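Local coordinates for quinone reductase (Klebsiella pneumoniae subsp. pneumoniae, PDB 4GI5), which binds FAD in a flavodoxin-like fold and probably reduces quinones at the expense of NAD(P)H, at residues B[169-174]-B[197-202]. Numbering follows the deposited sequence.
With FAD (flavin-adenine dinucleotide), chain H.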
loop_
_atom_site.group_PDB
_atom_site.type_symbol
_atom_site.label_atom_id
_atom_site.label_comp_id
_atom_site.label_asym_id
_atom_site.label_seq_id
_atom_site.Cartn_x
_atom_site.Cartn_y
_atom_site.Cartn_z
ATOM N N ALA B 169 7.224 15.507 7.454
ATOM C CA ALA B 169 7.292 14.524 6.305
ATOM C C ALA B 169 6.362 14.980 5.217
ATOM O O ALA B 169 5.315 15.657 5.408
ATOM C CB ALA B 169 6.918 13.123 6.843
HETATM N N MSE B 170 6.677 14.643 3.975
HETATM C CA MSE B 170 5.856 15.014 2.811
HETATM C C MSE B 170 6.070 13.905 1.746
HETATM O O MSE B 170 7.181 13.358 1.645
HETATM C CB MSE B 170 6.447 16.284 2.180
HETATM C CG MSE B 170 5.571 16.713 1.074
HETATM SE SE MSE B 170 6.321 18.464 0.337
HETATM C CE MSE B 170 7.907 17.917 -0.666
ATOM N N LEU B 171 5.051 13.611 0.982
ATOM C CA LEU B 171 5.182 12.752 -0.167
ATOM C C LEU B 171 5.329 13.597 -1.442
ATOM O O LEU B 171 4.651 14.615 -1.612
ATOM C CB LEU B 171 3.887 11.981 -0.308
ATOM C CG LEU B 171 3.367 11.090 0.880
ATOM C CD1 LEU B 171 2.133 10.297 0.554
ATOM C CD2 LEU B 171 4.451 10.190 1.367
ATOM N N ILE B 172 6.088 13.068 -2.400
ATOM C CA ILE B 172 6.114 13.558 -3.743
ATOM C C ILE B 172 5.796 12.408 -4.644
ATOM O O ILE B 172 6.497 11.443 -4.692
ATOM C CB ILE B 172 7.501 14.125 -4.120
ATOM C CG1 ILE B 172 7.914 15.282 -3.245
ATOM C CG2 ILE B 172 7.463 14.555 -5.580
ATOM C CD1 ILE B 172 9.395 15.679 -3.486
ATOM N N VAL B 173 4.650 12.432 -5.260
ATOM C CA VAL B 173 4.075 11.342 -6.021
ATOM C C VAL B 173 3.763 11.749 -7.443
ATOM O O VAL B 173 3.154 12.755 -7.732
ATOM C CB VAL B 173 2.738 10.924 -5.379
ATOM C CG1 VAL B 173 2.116 9.726 -6.118
ATOM C CG2 VAL B 173 2.998 10.637 -3.897
ATOM N N THR B 174 4.140 10.901 -8.388
ATOM C CA THR B 174 3.749 11.049 -9.761
ATOM C C THR B 174 2.751 9.974 -10.153
ATOM O O THR B 174 2.978 8.810 -9.827
ATOM C CB THR B 174 4.981 10.923 -10.747
ATOM O OG1 THR B 174 5.705 9.736 -10.436
ATOM C CG2 THR B 174 5.996 12.110 -10.600
ATOM N N PRO B 197 -3.652 5.617 4.115
ATOM C CA PRO B 197 -2.841 4.592 4.838
ATOM C C PRO B 197 -1.385 5.002 4.961
ATOM O O PRO B 197 -0.748 4.670 5.912
ATOM C CB PRO B 197 -2.945 3.328 3.959
ATOM C CG PRO B 197 -4.216 3.532 3.185
ATOM C CD PRO B 197 -4.426 5.027 3.009
ATOM N N ILE B 198 -0.869 5.733 3.973
ATOM C CA ILE B 198 0.492 6.250 4.057
ATOM C C ILE B 198 0.577 7.483 4.996
ATOM O O ILE B 198 1.348 7.525 5.912
ATOM C CB ILE B 198 1.069 6.584 2.673
ATOM C CG1 ILE B 198 1.079 5.338 1.759
ATOM C CG2 ILE B 198 2.442 7.194 2.849
ATOM C CD1 ILE B 198 1.252 5.622 0.253
ATOM N N GLN B 199 -0.199 8.495 4.657
ATOM C CA GLN B 199 -0.013 9.761 5.364
ATOM C C GLN B 199 -0.460 9.655 6.820
ATOM O O GLN B 199 0.209 10.169 7.697
ATOM C CB GLN B 199 -0.823 10.851 4.698
ATOM C CG GLN B 199 -0.248 11.211 3.325
ATOM C CD GLN B 199 -0.774 12.444 2.653
ATOM O OE1 GLN B 199 0.028 13.189 2.106
ATOM N NE2 GLN B 199 -2.085 12.672 2.648
ATOM N N HIS B 200 -1.590 9.016 7.073
ATOM C CA HIS B 200 -2.055 8.841 8.474
ATOM C C HIS B 200 -1.424 7.623 9.101
ATOM O O HIS B 200 -0.924 7.725 10.219
ATOM C CB HIS B 200 -3.587 8.748 8.470
ATOM C CG HIS B 200 -4.195 8.807 9.847
ATOM N ND1 HIS B 200 -4.561 7.695 10.576
ATOM C CD2 HIS B 200 -4.514 9.871 10.617
ATOM C CE1 HIS B 200 -5.143 8.057 11.699
ATOM N NE2 HIS B 200 -5.089 9.381 11.789
ATOM N N GLY B 201 -1.340 6.504 8.347
ATOM C CA GLY B 201 -0.886 5.251 8.917
ATOM C C GLY B 201 0.584 5.012 9.029
ATOM O O GLY B 201 1.034 4.278 9.879
HETATM N N MSE B 202 1.365 5.708 8.197
HETATM C CA MSE B 202 2.794 5.520 8.141
HETATM C C MSE B 202 3.593 6.753 8.587
HETATM O O MSE B 202 4.784 6.649 8.983
HETATM C CB MSE B 202 3.328 5.020 6.785
HETATM C CG MSE B 202 2.665 3.721 6.376
HETATM SE SE MSE B 202 3.327 3.302 4.549
HETATM C CE MSE B 202 1.738 2.368 3.994
HETATM P PA FAD H . 8.987 7.914 -16.975
HETATM O O1A FAD H . 10.425 7.808 -16.676
HETATM O O2A FAD H . 8.198 6.906 -17.668
HETATM O O5B FAD H . 8.713 9.287 -17.823
HETATM C C5B FAD H . 7.421 9.876 -18.077
HETATM C C4B FAD H . 7.576 10.930 -19.124
HETATM O O4B FAD H . 8.244 12.028 -18.543
HETATM C C3B FAD H . 8.297 10.450 -20.359
HETATM O O3B FAD H . 7.502 10.892 -21.450
HETATM C C2B FAD H . 9.562 11.249 -20.237
HETATM O O2B FAD H . 10.236 11.466 -21.504
HETATM C C1B FAD H . 9.218 12.529 -19.552
HETATM N N9A FAD H . 10.423 13.131 -18.919
HETATM C C8A FAD H . 11.522 12.532 -18.207
HETATM N N7A FAD H . 12.416 13.417 -17.831
HETATM C C5A FAD H . 11.928 14.542 -18.429
HETATM C C6A FAD H . 12.411 15.913 -18.590
HETATM N N6A FAD H . 13.507 16.133 -17.941
HETATM N N1A FAD H . 11.681 16.872 -19.259
HETATM C C2A FAD H . 10.516 16.545 -19.808
HETATM N N3A FAD H . 10.028 15.248 -19.729
HETATM C C4A FAD H . 10.702 14.381 -19.062
HETATM N N1 FAD H . -0.763 5.578 -12.352
HETATM C C2 FAD H . -1.814 5.905 -11.571
HETATM O O2 FAD H . -2.420 7.055 -11.686
HETATM N N3 FAD H . -2.297 5.034 -10.615
HETATM C C4 FAD H . -1.830 3.776 -10.499
HETATM O O4 FAD H . -2.208 3.029 -9.586
HETATM C C4X FAD H . -0.732 3.402 -11.349
HETATM N N5 FAD H . -0.170 2.163 -11.223
HETATM C C5X FAD H . 0.988 1.838 -11.980
HETATM C C6 FAD H . 1.592 0.687 -11.801
HETATM C C7 FAD H . 2.792 0.385 -12.441
HETATM C C7M FAD H . 3.469 -0.916 -12.214
HETATM C C8 FAD H . 3.320 1.303 -13.380
HETATM C C8M FAD H . 4.576 0.955 -14.133
HETATM C C9 FAD H . 2.700 2.493 -13.602
HETATM C C9A FAD H . 1.516 2.811 -12.877
HETATM N N10 FAD H . 0.931 4.055 -12.961
HETATM C C10 FAD H . -0.184 4.393 -12.205
HETATM C "C1'" FAD H . 1.483 5.117 -13.814
HETATM C "C2'" FAD H . 2.666 5.692 -13.033
HETATM O "O2'" FAD H . 2.345 6.420 -11.844
HETATM C "C3'" FAD H . 3.521 6.631 -13.944
HETATM O "O3'" FAD H . 4.026 5.735 -14.967
HETATM C "C4'" FAD H . 4.726 7.265 -13.238
HETATM O "O4'" FAD H . 4.269 8.239 -12.355
HETATM C "C5'" FAD H . 5.613 8.010 -14.272
HETATM O "O5'" FAD H . 6.774 8.424 -13.628
HETATM P P FAD H . 8.190 7.774 -14.154
HETATM O O1P FAD H . 9.267 8.422 -13.374
HETATM O O2P FAD H . 8.190 6.312 -14.182
HETATM O O3P FAD H . 8.132 8.374 -15.653
HETATM O O HOH W 1 2.524 14.356 2.183
#
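A single water bridges Q199 and L171: it gives a hydrogen to OE1 of Q199 at 2.8 Å and accepts one from the backbone N of L171 at 2.9 Å. This is the polar link from helix 196-204 to strand 168-174, since no direct hydrogen bond joins the two segments. Q199 reaches the water with its chain extended beyond CG (chi2 -169°), and on the way its CG passes 3.8 Å from CD1 of L171. That methyl therefore meets the aliphatic part of a polar side chain, while the amide oxygen is carried on to the water. I198 supplies the apolar half. Its CG2 branch, set anti to the backbone N, lies 3.9 Å from both CD1 and CD2 of L171, so it faces the leucine fork with both methyls at equal distance. The buried surface is small, 127 Å², and just over half of it belongs to L171, all three touching residues being buried. At the far end of the strand, T174 serves the cofactor: OG1 lies 2.8 Å from O4' of FAD and is also hydrogen-bonded to N38. In the flavodoxin-like fold, strand 168-174 runs parallel between 115-121 and 209-216; helix 196-204 covers L171 beside F118, Q199 rests on P213, and P197 packs on F125 of the second subunit.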